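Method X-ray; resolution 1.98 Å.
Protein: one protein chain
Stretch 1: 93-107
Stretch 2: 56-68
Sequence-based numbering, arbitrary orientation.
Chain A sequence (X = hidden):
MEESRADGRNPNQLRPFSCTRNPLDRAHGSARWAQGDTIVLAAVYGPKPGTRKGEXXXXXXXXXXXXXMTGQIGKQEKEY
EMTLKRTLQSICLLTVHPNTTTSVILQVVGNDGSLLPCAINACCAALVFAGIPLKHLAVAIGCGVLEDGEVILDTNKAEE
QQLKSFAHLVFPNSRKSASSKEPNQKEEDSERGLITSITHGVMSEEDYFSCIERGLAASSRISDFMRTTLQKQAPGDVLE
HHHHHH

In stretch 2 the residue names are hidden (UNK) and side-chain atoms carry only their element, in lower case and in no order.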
# COMPACT_ATOMS: atom_id res chain seq x y z
N LEU A 93 -6.70 10.95 9.44
CA LEU A 93 -6.95 12.16 10.21
C LEU A 93 -7.01 11.82 11.71
O LEU A 93 -7.92 11.13 12.17
CB LEU A 93 -8.21 12.88 9.74
CG LEU A 93 -8.34 14.30 10.28
CD1 LEU A 93 -6.98 14.98 10.31
CD2 LEU A 93 -9.34 15.13 9.47
N LEU A 94 -6.02 12.31 12.45
CA LEU A 94 -5.76 11.82 13.81
C LEU A 94 -6.49 12.61 14.89
O LEU A 94 -6.57 12.19 16.04
CB LEU A 94 -4.25 11.81 14.09
CG LEU A 94 -3.40 13.05 13.74
CD1 LEU A 94 -3.42 13.42 12.24
CD2 LEU A 94 -3.82 14.24 14.59
N THR A 95 -7.02 13.76 14.49
CA THR A 95 -7.65 14.69 15.41
C THR A 95 -9.13 14.40 15.66
O THR A 95 -9.75 14.99 16.53
CB THR A 95 -7.48 16.13 14.88
OG1 THR A 95 -8.23 17.04 15.69
CG2 THR A 95 -7.96 16.22 13.43
N VAL A 96 -9.71 13.47 14.89
CA VAL A 96 -11.14 13.20 14.99
C VAL A 96 -11.50 12.35 16.21
O VAL A 96 -12.41 12.69 16.97
CB VAL A 96 -11.69 12.52 13.71
CG1 VAL A 96 -13.20 12.38 13.81
CG2 VAL A 96 -11.31 13.33 12.48
N HIS A 97 -10.77 11.24 16.40
CA HIS A 97 -11.09 10.31 17.48
C HIS A 97 -9.93 10.12 18.45
O HIS A 97 -9.29 9.08 18.44
CB HIS A 97 -11.51 8.96 16.90
CG HIS A 97 -12.85 8.99 16.25
ND1 HIS A 97 -13.02 8.90 14.89
CD2 HIS A 97 -14.09 9.13 16.78
CE1 HIS A 97 -14.31 8.97 14.60
NE2 HIS A 97 -14.98 9.11 15.73
N PRO A 98 -9.68 11.13 19.29
CA PRO A 98 -8.61 11.12 20.29
C PRO A 98 -8.82 10.02 21.32
O PRO A 98 -9.96 9.58 21.51
CB PRO A 98 -8.74 12.49 20.96
CG PRO A 98 -9.47 13.34 19.97
CD PRO A 98 -10.42 12.40 19.29
N ASN A 99 -7.73 9.60 21.97
CA ASN A 99 -7.76 8.49 22.92
C ASN A 99 -8.41 7.26 22.32
O ASN A 99 -9.35 6.70 22.89
CB ASN A 99 -8.44 8.88 24.23
CG ASN A 99 -8.24 7.85 25.32
OD1 ASN A 99 -9.08 7.72 26.21
ND2 ASN A 99 -7.14 7.11 25.27
N THR A 100 -7.90 6.84 21.17
CA THR A 100 -8.47 5.74 20.42
C THR A 100 -7.37 4.99 19.67
O THR A 100 -6.38 5.59 19.26
CB THR A 100 -9.54 6.28 19.44
OG1 THR A 100 -10.75 5.52 19.56
CG2 THR A 100 -9.04 6.30 18.01
N THR A 101 -7.51 3.69 19.51
CA THR A 101 -6.52 2.93 18.76
C THR A 101 -7.18 2.14 17.63
O THR A 101 -8.12 1.37 17.85
CB THR A 101 -5.72 1.95 19.65
OG1 THR A 101 -5.14 2.67 20.75
CG2 THR A 101 -4.62 1.28 18.86
N THR A 102 -6.67 2.34 16.42
CA THR A 102 -7.07 1.56 15.27
C THR A 102 -5.94 0.61 14.87
O THR A 102 -4.85 1.05 14.52
CB THR A 102 -7.46 2.48 14.10
OG1 THR A 102 -8.55 3.32 14.51
CG2 THR A 102 -7.88 1.68 12.88
N SER A 103 -6.19 -0.69 14.95
CA SER A 103 -5.16 -1.67 14.64
C SER A 103 -5.36 -2.26 13.26
O SER A 103 -6.42 -2.80 12.95
CB SER A 103 -5.14 -2.80 15.68
OG SER A 103 -5.06 -2.28 16.99
N VAL A 104 -4.32 -2.16 12.44
CA VAL A 104 -4.33 -2.72 11.10
C VAL A 104 -3.50 -4.01 11.07
O VAL A 104 -2.35 -4.03 11.51
CB VAL A 104 -3.75 -1.71 10.10
CG1 VAL A 104 -3.81 -2.26 8.68
CG2 VAL A 104 -4.47 -0.38 10.20
N ILE A 105 -4.10 -5.08 10.56
CA ILE A 105 -3.36 -6.30 10.32
C ILE A 105 -3.29 -6.57 8.83
O ILE A 105 -4.30 -6.53 8.14
CB ILE A 105 -3.96 -7.51 11.05
CG1 ILE A 105 -3.89 -7.30 12.56
CG2 ILE A 105 -3.21 -8.79 10.68
CD1 ILE A 105 -4.15 -8.55 13.36
N LEU A 106 -2.08 -6.82 8.35
CA LEU A 106 -1.84 -7.09 6.95
C LEU A 106 -1.32 -8.52 6.81
O LEU A 106 -0.26 -8.85 7.33
CB LEU A 106 -0.84 -6.08 6.38
CG LEU A 106 -0.61 -6.01 4.87
CD1 LEU A 106 0.30 -7.14 4.38
CD2 LEU A 106 -1.93 -6.00 4.12
N GLN A 107 -2.09 -9.36 6.14
CA GLN A 107 -1.71 -10.75 5.94
C GLN A 107 -1.39 -10.98 4.46
O GLN A 107 -2.26 -10.84 3.60
CB GLN A 107 -2.83 -11.68 6.39
CG GLN A 107 -2.64 -13.14 5.98
CD GLN A 107 -1.51 -13.81 6.74
OE1 GLN A 107 -0.52 -14.27 6.15
NE2 GLN A 107 -1.64 -13.87 8.06
N UNK A 56 0.16 8.90 22.95
CA UNK A 56 -0.18 10.28 23.37
C UNK A 56 -1.60 10.64 23.88
O UNK A 56 -1.84 11.77 24.29
o UNK A 56 -0.31 13.18 23.57
c UNK A 56 0.22 11.24 22.24
n UNK A 56 -0.66 13.33 21.36
c UNK A 56 -0.28 12.67 22.45
N UNK A 57 -2.51 9.66 23.97
CA UNK A 57 -3.97 9.81 24.02
C UNK A 57 -4.64 11.12 23.55
O UNK A 57 -5.87 11.16 23.52
c UNK A 57 -3.24 8.49 25.87
c UNK A 57 -2.09 8.58 24.87
c UNK A 57 -4.26 9.55 25.50
N UNK A 58 -3.88 12.15 23.20
CA UNK A 58 -4.46 13.40 22.73
C UNK A 58 -4.83 13.32 21.25
O UNK A 58 -5.71 14.05 20.77
o UNK A 58 -3.67 15.09 26.63
c UNK A 58 -3.51 14.57 22.97
c UNK A 58 -2.95 14.67 24.40
o UNK A 58 -5.09 15.57 25.03
c UNK A 58 -3.98 15.14 25.42
N UNK A 59 -4.15 12.44 20.53
CA UNK A 59 -4.43 12.17 19.12
C UNK A 59 -4.75 10.68 18.94
O UNK A 59 -4.38 9.86 19.79
c UNK A 59 -1.73 14.34 17.32
c UNK A 59 -0.51 14.03 18.20
c UNK A 59 -3.04 14.05 18.04
c UNK A 59 -3.23 12.55 18.25
n UNK A 59 -0.27 15.07 19.26
N UNK A 60 -5.44 10.33 17.85
CA UNK A 60 -5.77 8.93 17.58
C UNK A 60 -4.53 8.11 17.22
O UNK A 60 -3.61 8.60 16.56
c UNK A 60 -6.82 8.83 16.48
N UNK A 61 -4.51 6.86 17.65
CA UNK A 61 -3.40 5.95 17.37
C UNK A 61 -3.74 5.01 16.23
O UNK A 61 -4.85 4.48 16.16
o UNK A 61 -2.75 5.95 19.71
c UNK A 61 -3.05 5.12 18.61
N UNK A 62 -2.77 4.82 15.33
CA UNK A 62 -2.88 3.82 14.28
C UNK A 62 -1.70 2.87 14.47
O UNK A 62 -0.56 3.32 14.56
c UNK A 62 -4.25 5.01 12.50
c UNK A 62 -2.87 4.45 12.85
c UNK A 62 -4.62 6.30 13.18
c UNK A 62 -2.49 3.41 11.81
N UNK A 63 -1.98 1.58 14.56
CA UNK A 63 -0.95 0.57 14.76
C UNK A 63 -1.03 -0.51 13.69
O UNK A 63 -2.12 -0.79 13.19
c UNK A 63 -1.08 -0.04 16.16
c UNK A 63 -1.18 1.02 17.25
c UNK A 63 -0.85 0.48 18.63
o UNK A 63 -1.02 -0.74 18.85
o UNK A 63 -0.43 1.29 19.50
N UNK A 64 0.10 -1.12 13.35
CA UNK A 64 0.14 -2.08 12.25
C UNK A 64 1.05 -3.29 12.51
O UNK A 64 2.18 -3.15 12.98
c UNK A 64 0.57 -1.40 10.93
c UNK A 64 0.26 -2.29 9.73
c UNK A 64 -0.10 -0.04 10.78
N UNK A 65 0.55 -4.48 12.20
CA UNK A 65 1.36 -5.68 12.26
C UNK A 65 1.34 -6.36 10.90
O UNK A 65 0.29 -6.67 10.36
c UNK A 65 0.99 -8.10 12.97
c UNK A 65 0.95 -6.64 13.41
c UNK A 65 -0.40 -6.27 13.99
N UNK A 66 2.54 -6.55 10.35
CA UNK A 66 2.74 -7.15 9.05
C UNK A 66 3.00 -8.63 9.26
O UNK A 66 3.92 -9.00 9.99
c UNK A 66 3.80 -6.26 6.90
c UNK A 66 4.57 -8.40 3.40
c UNK A 66 3.95 -6.50 8.37
n UNK A 66 3.36 -5.28 4.92
c UNK A 66 3.34 -5.12 6.28
c UNK A 66 4.14 -7.17 5.85
c UNK A 66 3.85 -6.52 4.63
c UNK A 66 4.06 -7.13 3.39
c UNK A 66 4.87 -9.06 4.60
c UNK A 66 4.66 -8.46 5.82
N UNK A 67 2.19 -9.47 8.63
CA UNK A 67 2.29 -10.92 8.83
C UNK A 67 2.64 -11.63 7.53
O UNK A 67 1.93 -11.49 6.53
c UNK A 67 0.98 -11.47 9.42
n UNK A 67 -2.24 -12.42 12.66
c UNK A 67 -1.61 -11.89 11.41
c UNK A 67 0.39 -10.60 10.53
c UNK A 67 -0.20 -11.40 11.68
N UNK A 68 3.75 -12.40 7.54
CA UNK A 68 4.25 -13.10 6.35
C UNK A 68 3.33 -14.25 5.97
O UNK A 68 2.64 -14.78 6.83
c UNK A 68 4.62 -12.64 8.71
c UNK A 68 5.62 -13.65 6.81
c UNK A 68 5.94 -12.94 8.08

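Position 56 has four side-chain atoms: two carbons, the second carrying one oxygen and one nitrogen. They do not touch stretch 1. That is a carboxamide on a short stem, so Asn56.

At position 57 three carbons close a ring onto the backbone nitrogen. The backbone O accepts a weak hydrogen bond from Asn99 N at 2.9 Å; the angle at the hydrogen is only 118°. CB lies 3.8 Å from Asn99 ND2. This is Pro57.

Position 58 has three carbons, the third carrying two oxygens, a carboxylate. The CA-to-CB bond points away from stretch 1, and the residue meets that stretch through its backbone: its O is 3.4 Å from Pro98 CB. This is Glu58.

Position 59 shows four carbons in a row ending in nitrogen. One of the carbons packs against the Leu94 side chain, an aliphatic contact. Hence Lys59; its CD is 3.4 Å from Leu94 CD2.

Position 60 has a single side-chain carbon. This methyl points toward stretch 1. CB is 3.2 Å from His97 O and 3.7 Å from Thr100 CG2. The backbone N donates to Leu94 O at 2.8 Å. One carbon makes it Ala60.

Position 61 has one carbon, then one oxygen. The backbone N donates to Thr100 O at 2.8 Å, and the backbone O accepts from Thr102 N at 2.8 Å. The atoms fit Ser61.

Position 62 has four carbons, forked at the first, with one arm two carbons long. It pairs with Thr102, and its CA lies 3.4 Å from Thr102 O in a CA-H...O contact. It is Ile62.

Position 63 again has three carbons and a terminal pair of oxygens. The aliphatic part of the chain touches Thr101. The backbone N donates to Thr102 O at 2.9 Å, and the backbone O accepts from Val104 N at 2.7 Å. It is Glu63; its CG rests 3.8 Å from Thr101 CG2.

Position 64 has one carbon carrying two more, and one of these faces Val104. This is Val64; its CG2 is 4.1 Å from Val104 CB.

Position 65 has the same three-carbon fork, against Ile105. The backbone N donates to Val104 O at 3.0 Å, and the backbone O accepts from Leu106 N at 3.1 Å. It is Val65; its CG1 lies 3.9 Å from Ile105 CG1.

Position 66 has one carbon, then fused five- and six-membered rings with eight carbons and one nitrogen. Leu106 CD1 sits over one ring face in a CH-pi contact. Only Trp66 fits; its CE2 is 3.6 Å from Leu106 CD1.

Position 67 has four carbons in a row ending in nitrogen, reaching Ile105. The backbone N donates to Leu106 O at 2.8 Å. It is Lys67; its CE is 3.6 Å from Ile105 CG2.

At position 68 three carbons close onto the backbone nitrogen. The CA-to-CB bond points away from stretch 1. This is Pro68.

The contact is a parallel strand pair. Ser61 through Lys67 bridge Thr101 through Gln107 in register. Ser61, Glu63 and Val65 each donate and accept, and Lys67 donates to Leu106 O; the backbone N and O of Ile62, Val64 and Trp66 take no part in these bonds. Val104, Leu106, Val64 and Trp66 share one face; Ile105, Val65 and Lys67 share the other.

Stretch 2 56-68: NPEKASIEVVWKP
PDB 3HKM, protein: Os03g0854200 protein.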